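Local structure of effector protein B, substrate of the Dot/Icm secretion system (Legionella drancourtii, 4JVS) at residues A[90-102]-A[140-152]. The protein probably acts, through this GAP domain of the LepB family, as a GTPase-activating protein secreted by the Dot/Icm system. Residues are numbered along the deposited sequence; the frame is centred on the assembly and turned at random.
Sequences ENHNFFTAFKPDA and PYEAPSTDYCRHF
Phe98 lays its ring along helix 142-151, while Phe94, Phe95, Tyr141 and Tyr148 gather into an aromatic cluster that joins the loop 90-102 to this helix in the N-terminal subdomain of the LepB GAP domain. In Phe98, CG stands anti to the carbonyl carbon (chi1 -61°), which sends the ring along the helix toward its C-terminal end. CB sits on Pro144 CA, CD1 touches Asp147 CB at 3.6 Å, and CE1 points edge-on into the face of His151, 3.8 Å from its ND1. On the other rim CE2 lies 3.8 Å from Tyr148 CD1; the tip, CZ, reaches Phe152 CE2. One ring face rests on the helix backbone, with Tyr148 N over its centre. Phe94 lies nearly parallel to Tyr148, planes 21° apart but slid so that the rings barely overlap. Phe95 and Tyr141 form an offset edge-to-face pair, the edge of Tyr141 toward the face of Phe95, and Trp157 meets Phe95 edge-to-face. Farther along, Lys99 drapes its bent chain over Pro144 CG and gives NZ to Pro140 O at 3.0 Å. An Asx turn positions Asn93: OD1 accepts from Phe95 N on a lone pair. Within its amide plane, Asn93 ND2 donates an almost straight hydrogen bond (172°) to Tyr141 OH, 3.0 Å away; ND2 is also hydrogen-bonded to Tyr116 O, and the hydroxyl OH of Tyr141 to Ile113 O.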
ATOM      1  N   GLU A  90     -10.256   6.965  26.699  1.00 51.43           N
ATOM      2  CA  GLU A  90      -9.086   6.305  26.130  1.00 50.81           C
ATOM      3  C   GLU A  90      -8.362   7.307  25.241  1.00 48.52           C
ATOM      4  O   GLU A  90      -9.000   8.091  24.541  1.00 49.95           O
ATOM      5  CB  GLU A  90      -9.484   5.082  25.285  1.00 49.86           C
ATOM      6  CG  GLU A  90     -10.758   4.370  25.726  1.00 55.33           C
ATOM      7  CD  GLU A  90     -10.521   2.939  26.200  1.00 62.08           C
ATOM      8  OE1 GLU A  90     -10.243   2.064  25.347  1.00 67.09           O
ATOM      9  OE2 GLU A  90     -10.624   2.688  27.424  1.00 54.06           O
ATOM     10  N   ASN A  91      -7.035   7.288  25.262  1.00 45.58           N
ATOM     11  CA  ASN A  91      -6.266   8.111  24.335  1.00 44.83           C
ATOM     12  C   ASN A  91      -5.735   7.275  23.174  1.00 42.02           C
ATOM     13  O   ASN A  91      -4.774   7.659  22.518  1.00 40.70           O
ATOM     14  CB  ASN A  91      -5.122   8.842  25.060  1.00 43.55           C
ATOM     15  CG  ASN A  91      -4.080   7.884  25.653  1.00 46.70           C
ATOM     16  OD1 ASN A  91      -4.256   6.662  25.653  1.00 48.95           O
ATOM     17  ND2 ASN A  91      -2.996   8.445  26.176  1.00 46.18           N
ATOM     18  N   HIS A  92      -6.353   6.123  22.933  1.00 42.52           N
ATOM     19  CA  HIS A  92      -5.854   5.200  21.911  1.00 42.85           C
ATOM     20  C   HIS A  92      -6.964   4.624  21.033  1.00 40.84           C
ATOM     21  O   HIS A  92      -8.092   4.410  21.491  1.00 39.49           O
ATOM     22  CB  HIS A  92      -4.971   4.081  22.520  1.00 40.60           C
ATOM     23  CG  HIS A  92      -5.709   3.116  23.402  1.00 46.76           C
ATOM     24  ND1 HIS A  92      -6.203   1.911  22.943  1.00 51.50           N
ATOM     25  CD2 HIS A  92      -6.025   3.173  24.720  1.00 49.15           C
ATOM     26  CE1 HIS A  92      -6.798   1.272  23.937  1.00 51.64           C
ATOM     27  NE2 HIS A  92      -6.704   2.015  25.027  1.00 50.80           N
ATOM     28  N   ASN A  93      -6.635   4.401  19.763  1.00 39.71           N
ATOM     29  CA  ASN A  93      -7.539   3.724  18.847  1.00 39.42           C
ATOM     30  C   ASN A  93      -7.651   2.263  19.231  1.00 39.22           C
ATOM     31  O   ASN A  93      -6.926   1.783  20.104  1.00 38.95           O
ATOM     32  CB  ASN A  93      -7.066   3.840  17.399  1.00 36.24           C
ATOM     33  CG  ASN A  93      -5.618   3.435  17.222  1.00 36.77           C
ATOM     34  OD1 ASN A  93      -5.260   2.268  17.359  1.00 39.47           O
ATOM     35  ND2 ASN A  93      -4.775   4.404  16.905  1.00 36.75           N
ATOM     36  N   PHE A  94      -8.543   1.544  18.565  1.00 36.84           N
ATOM     37  CA  PHE A  94      -8.791   0.177  18.966  1.00 34.06           C
ATOM     38  C   PHE A  94      -7.810  -0.842  18.386  1.00 37.22           C
ATOM     39  O   PHE A  94      -8.023  -2.052  18.522  1.00 40.43           O
ATOM     40  CB  PHE A  94     -10.257  -0.217  18.741  1.00 35.02           C
ATOM     41  CG  PHE A  94     -10.785   0.051  17.349  1.00 37.00           C
ATOM     42  CD1 PHE A  94     -10.126  -0.427  16.219  1.00 37.37           C
ATOM     43  CD2 PHE A  94     -11.987   0.729  17.177  1.00 36.30           C
ATOM     44  CE1 PHE A  94     -10.638  -0.195  14.939  1.00 37.19           C
ATOM     45  CE2 PHE A  94     -12.512   0.958  15.904  1.00 35.70           C
ATOM     46  CZ  PHE A  94     -11.840   0.491  14.780  1.00 36.91           C
ATOM     47  N   PHE A  95      -6.736  -0.357  17.757  1.00 37.63           N
ATOM     48  CA  PHE A  95      -5.728  -1.247  17.157  1.00 40.35           C
ATOM     49  C   PHE A  95      -4.658  -1.680  18.146  1.00 40.68           C
ATOM     50  O   PHE A  95      -3.909  -2.618  17.879  1.00 40.54           O
ATOM     51  CB  PHE A  95      -5.042  -0.587  15.961  1.00 38.16           C
ATOM     52  CG  PHE A  95      -5.958  -0.303  14.813  1.00 36.81           C
ATOM     53  CD1 PHE A  95      -6.414  -1.328  14.002  1.00 36.72           C
ATOM     54  CD2 PHE A  95      -6.356   0.989  14.535  1.00 35.28           C
ATOM     55  CE1 PHE A  95      -7.250  -1.065  12.944  1.00 37.70           C
ATOM     56  CE2 PHE A  95      -7.186   1.254  13.476  1.00 34.45           C
ATOM     57  CZ  PHE A  95      -7.636   0.229  12.679  1.00 35.38           C
ATOM     58  N   THR A  96      -4.601  -0.980  19.278  1.00 43.01           N
ATOM     59  CA  THR A  96      -3.578  -1.167  20.314  1.00 47.27           C
ATOM     60  C   THR A  96      -3.372  -2.633  20.736  1.00 47.40           C
ATOM     61  O   THR A  96      -2.236  -3.078  20.947  1.00 45.97           O
ATOM     62  CB  THR A  96      -3.869  -0.244  21.537  1.00 45.10           C
ATOM     63  OG1 THR A  96      -3.362   1.070  21.264  1.00 42.75           O
ATOM     64  CG2 THR A  96      -3.238  -0.775  22.829  1.00 41.89           C
ATOM     65  N   ALA A  97      -4.472  -3.378  20.816  1.00 45.53           N
ATOM     66  CA  ALA A  97      -4.434  -4.801  21.145  1.00 45.02           C
ATOM     67  C   ALA A  97      -3.626  -5.645  20.147  1.00 48.78           C
ATOM     68  O   ALA A  97      -3.217  -6.768  20.457  1.00 48.96           O
ATOM     69  CB  ALA A  97      -5.845  -5.340  21.255  1.00 43.23           C
ATOM     70  N   PHE A  98      -3.450  -5.136  18.951  1.00 50.00           N
ATOM     71  CA  PHE A  98      -2.773  -5.854  17.912  1.00 48.34           C
ATOM     72  C   PHE A  98      -1.405  -5.307  17.621  1.00 51.24           C
ATOM     73  O   PHE A  98      -0.887  -5.542  16.581  1.00 53.59           O
ATOM     74  CB  PHE A  98      -3.577  -5.752  16.646  1.00 47.28           C
ATOM     75  CG  PHE A  98      -4.934  -6.327  16.742  1.00 46.78           C
ATOM     76  CD1 PHE A  98      -5.117  -7.664  16.704  1.00 50.53           C
ATOM     77  CD2 PHE A  98      -6.022  -5.541  16.837  1.00 45.99           C
ATOM     78  CE1 PHE A  98      -6.314  -8.195  16.788  1.00 47.95           C
ATOM     79  CE2 PHE A  98      -7.221  -6.091  16.911  1.00 48.56           C
ATOM     80  CZ  PHE A  98      -7.357  -7.427  16.891  1.00 50.02           C
ATOM     81  N   LYS A  99      -0.806  -4.583  18.537  1.00 30.00           N
ATOM     82  CA  LYS A  99       0.517  -4.069  18.294  1.00 30.00           C
ATOM     83  C   LYS A  99       1.338  -3.760  19.513  1.00 30.00           C
ATOM     84  O   LYS A  99       1.170  -2.743  20.143  1.00 30.00           O
ATOM     85  CB  LYS A  99       0.451  -2.795  17.474  1.00 20.00           C
ATOM     86  CG  LYS A  99       1.800  -2.142  17.243  1.00 20.00           C
ATOM     87  CD  LYS A  99       1.941  -1.589  15.863  1.00 20.00           C
ATOM     88  CE  LYS A  99       3.258  -1.938  15.205  1.00 20.00           C
ATOM     89  NZ  LYS A  99       3.262  -2.130  13.729  1.00 20.00           N
ATOM     90  N   PRO A 100       2.226  -4.667  19.845  1.00 73.11           N
ATOM     91  CA  PRO A 100       3.576  -4.405  20.349  1.00 75.53           C
ATOM     92  C   PRO A 100       4.480  -5.234  19.464  1.00 78.80           C
ATOM     93  O   PRO A 100       3.909  -5.910  18.623  1.00 78.94           O
ATOM     94  CB  PRO A 100       3.536  -4.960  21.759  1.00 73.70           C
ATOM     95  CG  PRO A 100       2.107  -4.994  22.086  1.00 74.12           C
ATOM     96  CD  PRO A 100       1.444  -5.412  20.852  1.00 68.38           C
ATOM     97  N   ASP A 101       5.807  -5.199  19.579  1.00 83.71           N
ATOM     98  CA  ASP A 101       6.591  -4.348  20.498  1.00 83.62           C
ATOM     99  C   ASP A 101       6.236  -2.862  20.625  1.00 79.03           C
ATOM    100  O   ASP A 101       6.507  -2.249  21.665  1.00 75.48           O
ATOM    101  CB  ASP A 101       8.084  -4.434  20.117  1.00 81.87           C
ATOM    102  CG  ASP A 101       8.664  -5.836  20.286  1.00 91.34           C
ATOM    103  OD1 ASP A 101       8.671  -6.605  19.300  1.00 92.51           O
ATOM    104  OD2 ASP A 101       9.126  -6.163  21.402  1.00 94.84           O
ATOM    105  N   ALA A 102       5.634  -2.305  19.575  1.00 73.62           N
ATOM    106  CA  ALA A 102       5.474  -0.864  19.428  1.00 67.10           C
ATOM    107  C   ALA A 102       6.850  -0.218  19.501  1.00 62.03           C
ATOM    108  O   ALA A 102       7.197   0.460  20.467  1.00 61.07           O
ATOM    109  CB  ALA A 102       4.521  -0.283  20.472  1.00 67.61           C
ATOM    110  N   PRO A 140       3.131   1.726   9.989  1.00 31.54           N
ATOM    111  CA  PRO A 140       2.945   1.180  11.335  1.00 31.78           C
ATOM    112  C   PRO A 140       1.546   0.647  11.617  1.00 35.97           C
ATOM    113  O   PRO A 140       1.369  -0.010  12.650  1.00 37.17           O
ATOM    114  CB  PRO A 140       3.254   2.378  12.242  1.00 34.30           C
ATOM    115  CG  PRO A 140       4.127   3.268  11.409  1.00 31.49           C
ATOM    116  CD  PRO A 140       3.562   3.137  10.040  1.00 32.54           C
ATOM    117  N   TYR A 141       0.580   0.906  10.732  1.00 35.04           N
ATOM    118  CA  TYR A 141      -0.781   0.424  10.963  1.00 34.80           C
ATOM    119  C   TYR A 141      -1.268  -0.652   9.992  1.00 34.55           C
ATOM    120  O   TYR A 141      -2.370  -1.165  10.151  1.00 35.30           O
ATOM    121  CB  TYR A 141      -1.776   1.584  11.053  1.00 36.31           C
ATOM    122  CG  TYR A 141      -1.830   2.204  12.431  1.00 36.10           C
ATOM    123  CD1 TYR A 141      -2.612   1.646  13.439  1.00 37.15           C
ATOM    124  CD2 TYR A 141      -1.085   3.337  12.732  1.00 38.10           C
ATOM    125  CE1 TYR A 141      -2.658   2.206  14.712  1.00 39.96           C
ATOM    126  CE2 TYR A 141      -1.120   3.911  14.001  1.00 38.52           C
ATOM    127  CZ  TYR A 141      -1.907   3.341  14.985  1.00 40.62           C
ATOM    128  OH  TYR A 141      -1.932   3.913  16.239  1.00 39.62           O
ATOM    129  N   GLU A 142      -0.436  -1.012   9.016  1.00 36.51           N
ATOM    130  CA  GLU A 142      -0.773  -2.057   8.043  1.00 34.29           C
ATOM    131  C   GLU A 142      -1.029  -3.428   8.664  1.00 36.00           C
ATOM    132  O   GLU A 142      -1.960  -4.130   8.271  1.00 38.77           O
ATOM    133  CB  GLU A 142       0.322  -2.188   6.991  1.00 29.36           C
ATOM    134  CG  GLU A 142       0.464  -0.992   6.075  1.00 32.47           C
ATOM    135  CD  GLU A 142      -0.606  -0.931   4.985  1.00 35.96           C
ATOM    136  OE1 GLU A 142      -1.594  -1.705   5.064  1.00 35.53           O
ATOM    137  OE2 GLU A 142      -0.450  -0.099   4.051  1.00 33.08           O
ATOM    138  N   ALA A 143      -0.189  -3.821   9.614  1.00 36.99           N
ATOM    139  CA  ALA A 143      -0.355  -5.110  10.285  1.00 34.69           C
ATOM    140  C   ALA A 143      -1.481  -5.100  11.322  1.00 36.57           C
ATOM    141  O   ALA A 143      -2.319  -6.001  11.313  1.00 37.94           O
ATOM    142  CB  ALA A 143       0.964  -5.594  10.898  1.00 26.33           C
ATOM    143  N   PRO A 144      -1.512  -4.092  12.219  1.00 36.40           N
ATOM    144  CA  PRO A 144      -2.663  -4.061  13.130  1.00 37.57           C
ATOM    145  C   PRO A 144      -3.982  -3.983  12.372  1.00 39.04           C
ATOM    146  O   PRO A 144      -4.943  -4.646  12.758  1.00 39.38           O
ATOM    147  CB  PRO A 144      -2.439  -2.777  13.921  1.00 36.74           C
ATOM    148  CG  PRO A 144      -0.964  -2.614  13.927  1.00 37.21           C
ATOM    149  CD  PRO A 144      -0.527  -3.051  12.567  1.00 34.51           C
ATOM    150  N   SER A 145      -4.015  -3.195  11.299  1.00 39.21           N
ATOM    151  CA  SER A 145      -5.197  -3.108  10.447  1.00 38.56           C
ATOM    152  C   SER A 145      -5.605  -4.488   9.933  1.00 38.87           C
ATOM    153  O   SER A 145      -6.744  -4.917  10.103  1.00 40.26           O
ATOM    154  CB  SER A 145      -4.947  -2.155   9.271  1.00 39.61           C
ATOM    155  OG  SER A 145      -5.781  -2.444   8.160  1.00 44.80           O
ATOM    156  N   THR A 146      -4.669  -5.175   9.299  1.00 37.69           N
ATOM    157  CA  THR A 146      -4.939  -6.503   8.774  1.00 39.54           C
ATOM    158  C   THR A 146      -5.424  -7.429   9.886  1.00 42.31           C
ATOM    159  O   THR A 146      -6.401  -8.166   9.708  1.00 45.29           O
ATOM    160  CB  THR A 146      -3.690  -7.093   8.089  1.00 36.26           C
ATOM    161  OG1 THR A 146      -3.422  -6.371   6.877  1.00 39.05           O
ATOM    162  CG2 THR A 146      -3.879  -8.565   7.778  1.00 38.19           C
ATOM    163  N   ASP A 147      -4.758  -7.361  11.038  1.00 40.28           N
ATOM    164  CA  ASP A 147      -5.083  -8.226  12.164  1.00 41.99           C
ATOM    165  C   ASP A 147      -6.492  -7.980  12.666  1.00 43.78           C
ATOM    166  O   ASP A 147      -7.217  -8.920  12.968  1.00 45.30           O
ATOM    167  CB  ASP A 147      -4.081  -8.037  13.299  1.00 44.73           C
ATOM    168  CG  ASP A 147      -2.802  -8.816  13.078  1.00 47.13           C
ATOM    169  OD1 ASP A 147      -2.833  -9.777  12.272  1.00 49.35           O
ATOM    170  OD2 ASP A 147      -1.776  -8.472  13.707  1.00 46.96           O
ATOM    171  N   TYR A 148      -6.868  -6.706  12.756  1.00 42.38           N
ATOM    172  CA  TYR A 148      -8.220  -6.320  13.116  1.00 40.82           C
ATOM    173  C   TYR A 148      -9.245  -6.934  12.150  1.00 42.75           C
ATOM    174  O   TYR A 148     -10.190  -7.599  12.572  1.00 43.84           O
ATOM    175  CB  TYR A 148      -8.351  -4.792  13.166  1.00 38.92           C
ATOM    176  CG  TYR A 148      -9.667  -4.319  13.750  1.00 40.25           C
ATOM    177  CD1 TYR A 148      -9.765  -3.956  15.081  1.00 37.82           C
ATOM    178  CD2 TYR A 148     -10.824  -4.268  12.971  1.00 40.36           C
ATOM    179  CE1 TYR A 148     -10.969  -3.546  15.620  1.00 37.85           C
ATOM    180  CE2 TYR A 148     -12.034  -3.858  13.505  1.00 37.49           C
ATOM    181  CZ  TYR A 148     -12.100  -3.496  14.826  1.00 36.06           C
ATOM    182  OH  TYR A 148     -13.296  -3.076  15.354  1.00 34.98           O
ATOM    183  N   CYS A 149      -9.050  -6.736  10.852  1.00 41.05           N
ATOM    184  CA  CYS A 149     -10.003  -7.238   9.868  1.00 43.97           C
ATOM    185  C   CYS A 149     -10.159  -8.768   9.918  1.00 48.70           C
ATOM    186  O   CYS A 149     -11.148  -9.316   9.415  1.00 50.47           O
ATOM    187  CB  CYS A 149      -9.605  -6.785   8.461  1.00 39.10           C
ATOM    188  SG  CYS A 149      -9.581  -5.011   8.219  1.00 43.65           S
ATOM    189  N   ARG A 150      -9.211  -9.446  10.558  1.00 46.56           N
ATOM    190  CA  ARG A 150      -9.253 -10.898  10.648  1.00 47.04           C
ATOM    191  C   ARG A 150     -10.118 -11.333  11.842  1.00 48.94           C
ATOM    192  O   ARG A 150     -11.015 -12.171  11.705  1.00 50.42           O
ATOM    193  CB  ARG A 150      -7.832 -11.462  10.709  1.00 47.99           C
ATOM    194  CG  ARG A 150      -7.723 -12.954  10.456  1.00 51.28           C
ATOM    195  CD  ARG A 150      -6.326 -13.482  10.762  1.00 54.56           C
ATOM    196  NE  ARG A 150      -5.323 -13.025   9.810  1.00 57.99           N
ATOM    197  CZ  ARG A 150      -4.285 -12.265  10.134  1.00 61.08           C
ATOM    198  NH1 ARG A 150      -4.112 -11.882  11.391  1.00 51.88           N
ATOM    199  NH2 ARG A 150      -3.415 -11.896   9.200  1.00 63.64           N
ATOM    200  N   HIS A 151      -9.879 -10.734  13.002  1.00 48.62           N
ATOM    201  CA  HIS A 151     -10.709 -11.027  14.165  1.00 49.34           C
ATOM    202  C   HIS A 151     -12.111 -10.475  14.001  1.00 48.76           C
ATOM    203  O   HIS A 151     -13.055 -11.072  14.491  1.00 51.42           O
ATOM    204  CB  HIS A 151     -10.095 -10.490  15.457  1.00 50.85           C
ATOM    205  CG  HIS A 151      -8.842 -11.184  15.865  1.00 55.23           C
ATOM    206  ND1 HIS A 151      -7.719 -11.232  15.058  1.00 56.10           N
ATOM    207  CD2 HIS A 151      -8.511 -11.846  16.999  1.00 58.51           C
ATOM    208  CE1 HIS A 151      -6.762 -11.893  15.676  1.00 57.12           C
ATOM    209  NE2 HIS A 151      -7.214 -12.278  16.857  1.00 62.34           N
ATOM    210  N   PHE A 152     -12.250  -9.336  13.328  1.00 46.84           N
ATOM    211  CA  PHE A 152     -13.564  -8.719  13.160  1.00 45.31           C
ATOM    212  C   PHE A 152     -13.917  -8.421  11.692  1.00 47.78           C
ATOM    213  O   PHE A 152     -14.056  -7.257  11.306  1.00 44.49           O
ATOM    214  CB  PHE A 152     -13.643  -7.448  14.005  1.00 42.16           C
ATOM    215  CG  PHE A 152     -13.104  -7.618  15.398  1.00 45.79           C
ATOM    216  CD1 PHE A 152     -13.806  -8.354  16.347  1.00 48.43           C
ATOM    217  CD2 PHE A 152     -11.900  -7.036  15.767  1.00 45.71           C
ATOM    218  CE1 PHE A 152     -13.309  -8.515  17.631  1.00 47.20           C
ATOM    219  CE2 PHE A 152     -11.397  -7.195  17.053  1.00 47.17           C
ATOM    220  CZ  PHE A 152     -12.100  -7.940  17.983  1.00 47.14           C
TER